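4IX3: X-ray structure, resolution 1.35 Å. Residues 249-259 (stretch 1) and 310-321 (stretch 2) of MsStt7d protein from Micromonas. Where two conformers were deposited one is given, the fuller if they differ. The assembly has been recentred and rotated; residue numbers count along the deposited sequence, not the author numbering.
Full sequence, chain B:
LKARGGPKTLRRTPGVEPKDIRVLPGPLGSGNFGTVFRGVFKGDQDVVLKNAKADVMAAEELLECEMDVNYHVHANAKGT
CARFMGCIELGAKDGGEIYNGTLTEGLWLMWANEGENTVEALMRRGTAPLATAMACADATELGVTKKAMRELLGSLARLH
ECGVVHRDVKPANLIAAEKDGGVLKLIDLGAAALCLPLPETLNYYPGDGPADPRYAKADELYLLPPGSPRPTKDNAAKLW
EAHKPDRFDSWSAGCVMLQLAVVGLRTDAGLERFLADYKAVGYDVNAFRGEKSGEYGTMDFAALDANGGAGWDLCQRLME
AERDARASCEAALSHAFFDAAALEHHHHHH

Stretch 1, residues 249-259: DSWSAGCVMLQ
Stretch 2 310-321: AGWDLCQRLMEA

Residues 249-259 lie wholly within a helix, with phi/psi near -63/-41 and i to i+4 bonds such as Leu258 N to Gly254 O at 2.9 Å. Stretch 2 is helical from 310 to 318; Met319, at -124/28, is the first residue to leave helical values, and its N retains a weak bond to Cys315 O (2.9 Å) beside one to Gln316 O (3.2 Å). The axes run nearly antiparallel, at 152° with a signed crossing angle of -152°, and approach to 8.6 Å. Register is set by CA pairs Ser250-Leu318 (5.2 Å) and Trp251-Met319 (5.0 Å).

No hydrogen bond crosses the interface; packing buries 611 Å², both sides summed. The backbones meet where Trp251 CA lies 3.4 Å from Leu318 O, with 138° at the hydrogen, a CA-H...O contact. Gly254 leaves room for the stretch 2 side chains: its CA is 4.0 Å from Leu318 CB, and an ideal CB would fall 2.4 Å from Met319 CG, a clash.

Met319 (m, t, p) has the largest covered area, 110 Å². Its CA-to-CB bond points sideways, but the chain end comes nearer, placing CE over one face of the Trp251 ring, 3.8 Å from the six-membered centroid and 14° off the normal, a CH-pi contact. Trp251 adopts chi1 t with chi2 -85°. The flexible thioether also reaches Leu258, whose CD1 is 3.6 Å from Met319 SD, and Cys255, whose SG is 3.8 Å from Met319 CE.

Farther along, Met257 points toward stretch 2, extended (t, t, t): its SD is 3.7 Å from Leu314 CD2, its CG 3.8 Å from Cys315 SG, and its CE 3.5 Å from Gly311 O. Leu258 (m, t) brings CD2 to 3.9 Å from Cys315 SG, completing a buried, largely apolar seam.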

# COMPACT_ATOMS: atom_id res chain seq x y z
N ASP B 249 5.53 12.39 16.30
CA ASP B 249 6.68 12.83 15.50
C ASP B 249 7.97 12.93 16.34
O ASP B 249 9.04 12.65 15.83
CB ASP B 249 6.43 14.19 14.85
CG ASP B 249 5.47 14.14 13.66
OD1 ASP B 249 5.24 13.06 13.06
OD2 ASP B 249 5.03 15.25 13.26
N SER B 250 7.83 13.26 17.62
CA SER B 250 9.03 13.30 18.48
C SER B 250 9.72 11.93 18.57
O SER B 250 10.93 11.80 18.39
CB SER B 250 8.66 13.73 19.88
OG SER B 250 8.15 15.06 19.88
N TRP B 251 8.90 10.87 18.75
CA TRP B 251 9.47 9.50 18.83
C TRP B 251 10.14 9.13 17.52
O TRP B 251 11.27 8.65 17.49
CB TRP B 251 8.34 8.53 19.13
CG TRP B 251 8.83 7.10 19.10
CD1 TRP B 251 8.95 6.27 17.99
CD2 TRP B 251 9.20 6.30 20.25
NE1 TRP B 251 9.48 5.06 18.35
CE2 TRP B 251 9.63 5.01 19.72
CE3 TRP B 251 9.31 6.53 21.63
CZ2 TRP B 251 10.07 3.98 20.55
CZ3 TRP B 251 9.78 5.51 22.45
CH2 TRP B 251 10.18 4.27 21.91
N SER B 252 9.48 9.41 16.37
CA SER B 252 10.11 9.11 15.10
C SER B 252 11.40 9.90 14.87
O SER B 252 12.34 9.35 14.34
CB SER B 252 9.15 9.45 13.95
OG SER B 252 7.91 8.78 14.06
N ALA B 253 11.43 11.16 15.32
CA ALA B 253 12.65 11.96 15.19
C ALA B 253 13.77 11.35 16.08
O ALA B 253 14.92 11.38 15.67
CB ALA B 253 12.40 13.40 15.59
N GLY B 254 13.42 10.80 17.25
CA GLY B 254 14.44 10.08 18.05
C GLY B 254 15.00 8.85 17.35
O GLY B 254 16.20 8.65 17.35
N CYS B 255 14.14 8.15 16.60
CA CYS B 255 14.64 7.07 15.77
C CYS B 255 15.58 7.53 14.70
O CYS B 255 16.59 6.90 14.45
CB CYS B 255 13.46 6.30 15.13
SG CYS B 255 12.38 5.40 16.29
N VAL B 256 15.22 8.65 14.02
CA VAL B 256 16.14 9.19 13.00
C VAL B 256 17.48 9.51 13.70
O VAL B 256 18.52 9.21 13.12
CB VAL B 256 15.55 10.50 12.41
CG1 VAL B 256 16.56 11.23 11.52
CG2 VAL B 256 14.29 10.17 11.59
N MET B 257 17.44 10.17 14.85
CA MET B 257 18.67 10.51 15.54
C MET B 257 19.54 9.29 15.87
O MET B 257 20.77 9.33 15.64
CB MET B 257 18.34 11.22 16.83
CG MET B 257 19.61 11.61 17.60
SD MET B 257 19.28 12.91 18.76
CE MET B 257 20.89 12.98 19.60
N LEU B 258 18.91 8.21 16.37
CA LEU B 258 19.68 6.99 16.63
C LEU B 258 20.40 6.52 15.39
O LEU B 258 21.55 6.09 15.44
CB LEU B 258 18.76 5.88 17.13
CG LEU B 258 18.22 6.08 18.56
CD1 LEU B 258 17.01 5.23 18.86
CD2 LEU B 258 19.32 5.80 19.61
N GLN B 259 19.69 6.48 14.24
CA GLN B 259 20.32 5.99 13.04
C GLN B 259 21.42 6.89 12.52
O GLN B 259 22.42 6.41 12.02
CB GLN B 259 19.24 5.74 12.00
CG GLN B 259 18.22 4.71 12.46
CD GLN B 259 17.45 4.07 11.33
OE1 GLN B 259 17.57 2.84 11.07
NE2 GLN B 259 16.59 4.84 10.74
N ALA B 310 25.37 14.08 25.93
CA ALA B 310 24.29 14.95 25.51
C ALA B 310 23.35 14.25 24.53
O ALA B 310 22.12 14.41 24.59
CB ALA B 310 24.87 16.23 24.89
N GLY B 311 23.91 13.52 23.58
CA GLY B 311 23.08 12.86 22.56
C GLY B 311 22.20 11.79 23.18
O GLY B 311 21.02 11.65 22.81
N TRP B 312 22.74 10.98 24.09
CA TRP B 312 21.88 10.05 24.83
C TRP B 312 20.75 10.80 25.49
O TRP B 312 19.60 10.29 25.54
CB TRP B 312 22.65 9.30 25.90
CG TRP B 312 23.56 8.23 25.36
CD1 TRP B 312 24.93 8.16 25.46
CD2 TRP B 312 23.13 6.98 24.73
NE1 TRP B 312 25.38 6.96 24.98
CE2 TRP B 312 24.36 6.23 24.46
CE3 TRP B 312 21.90 6.45 24.34
CZ2 TRP B 312 24.33 4.98 23.85
CZ3 TRP B 312 21.89 5.19 23.75
CH2 TRP B 312 23.08 4.47 23.50
N ASP B 313 21.03 11.93 26.15
CA ASP B 313 20.00 12.62 26.86
C ASP B 313 18.92 13.10 25.89
O ASP B 313 17.74 13.05 26.21
CB ASP B 313 20.55 13.83 27.65
CG ASP B 313 19.49 14.37 28.61
OD1 ASP B 313 18.91 15.44 28.32
OD2 ASP B 313 19.17 13.70 29.63
N LEU B 314 19.31 13.62 24.72
CA LEU B 314 18.31 14.13 23.77
C LEU B 314 17.45 12.99 23.23
O LEU B 314 16.23 13.10 23.08
CB LEU B 314 18.99 14.89 22.62
CG LEU B 314 18.04 15.39 21.53
CD1 LEU B 314 16.87 16.22 22.07
CD2 LEU B 314 18.82 16.13 20.44
N CYS B 315 18.09 11.88 22.92
CA CYS B 315 17.34 10.66 22.56
C CYS B 315 16.35 10.31 23.67
O CYS B 315 15.19 10.02 23.38
CB CYS B 315 18.25 9.46 22.29
SG CYS B 315 19.12 9.53 20.72
N GLN B 316 16.77 10.31 24.94
CA GLN B 316 15.85 10.01 26.03
C GLN B 316 14.66 10.98 26.03
O GLN B 316 13.50 10.57 26.21
CB GLN B 316 16.55 10.09 27.40
CG GLN B 316 15.58 9.87 28.57
CD GLN B 316 15.06 8.45 28.58
OE1 GLN B 316 14.05 8.11 27.95
NE2 GLN B 316 15.78 7.59 29.28
N ARG B 317 14.94 12.26 25.80
CA ARG B 317 13.86 13.26 25.77
C ARG B 317 12.85 13.01 24.64
O ARG B 317 11.65 13.09 24.86
CB ARG B 317 14.43 14.68 25.54
CG ARG B 317 15.38 15.22 26.62
CD ARG B 317 14.57 15.35 27.86
NE ARG B 317 13.46 16.33 27.67
CZ ARG B 317 12.17 16.05 27.86
NH1 ARG B 317 11.78 14.86 28.31
NH2 ARG B 317 11.26 16.98 27.63
N LEU B 318 13.36 12.69 23.46
CA LEU B 318 12.49 12.45 22.32
C LEU B 318 11.77 11.10 22.40
O LEU B 318 10.80 10.89 21.66
CB LEU B 318 13.34 12.48 21.04
CG LEU B 318 13.84 13.89 20.60
CD1 LEU B 318 14.85 13.78 19.49
CD2 LEU B 318 12.64 14.76 20.15
N MET B 319 12.26 10.19 23.24
CA MET B 319 11.79 8.80 23.26
C MET B 319 11.29 8.38 24.64
O MET B 319 11.30 7.18 24.98
CB MET B 319 12.84 7.88 22.67
CG MET B 319 13.26 8.31 21.25
SD MET B 319 14.38 7.20 20.42
CE MET B 319 13.21 5.92 19.95
N GLU B 320 10.82 9.34 25.43
CA GLU B 320 10.22 8.94 26.71
C GLU B 320 9.02 8.02 26.44
O GLU B 320 8.24 8.26 25.49
CB GLU B 320 9.75 10.15 27.51
CG GLU B 320 10.83 10.92 28.23
CD GLU B 320 11.38 10.12 29.41
OE1 GLU B 320 10.74 9.14 29.89
OE2 GLU B 320 12.38 10.57 29.98
N ALA B 321 8.80 7.04 27.30
CA ALA B 321 7.70 6.10 27.11
C ALA B 321 6.35 6.81 27.14
O ALA B 321 5.46 6.51 26.32
CB ALA B 321 7.77 5.03 28.20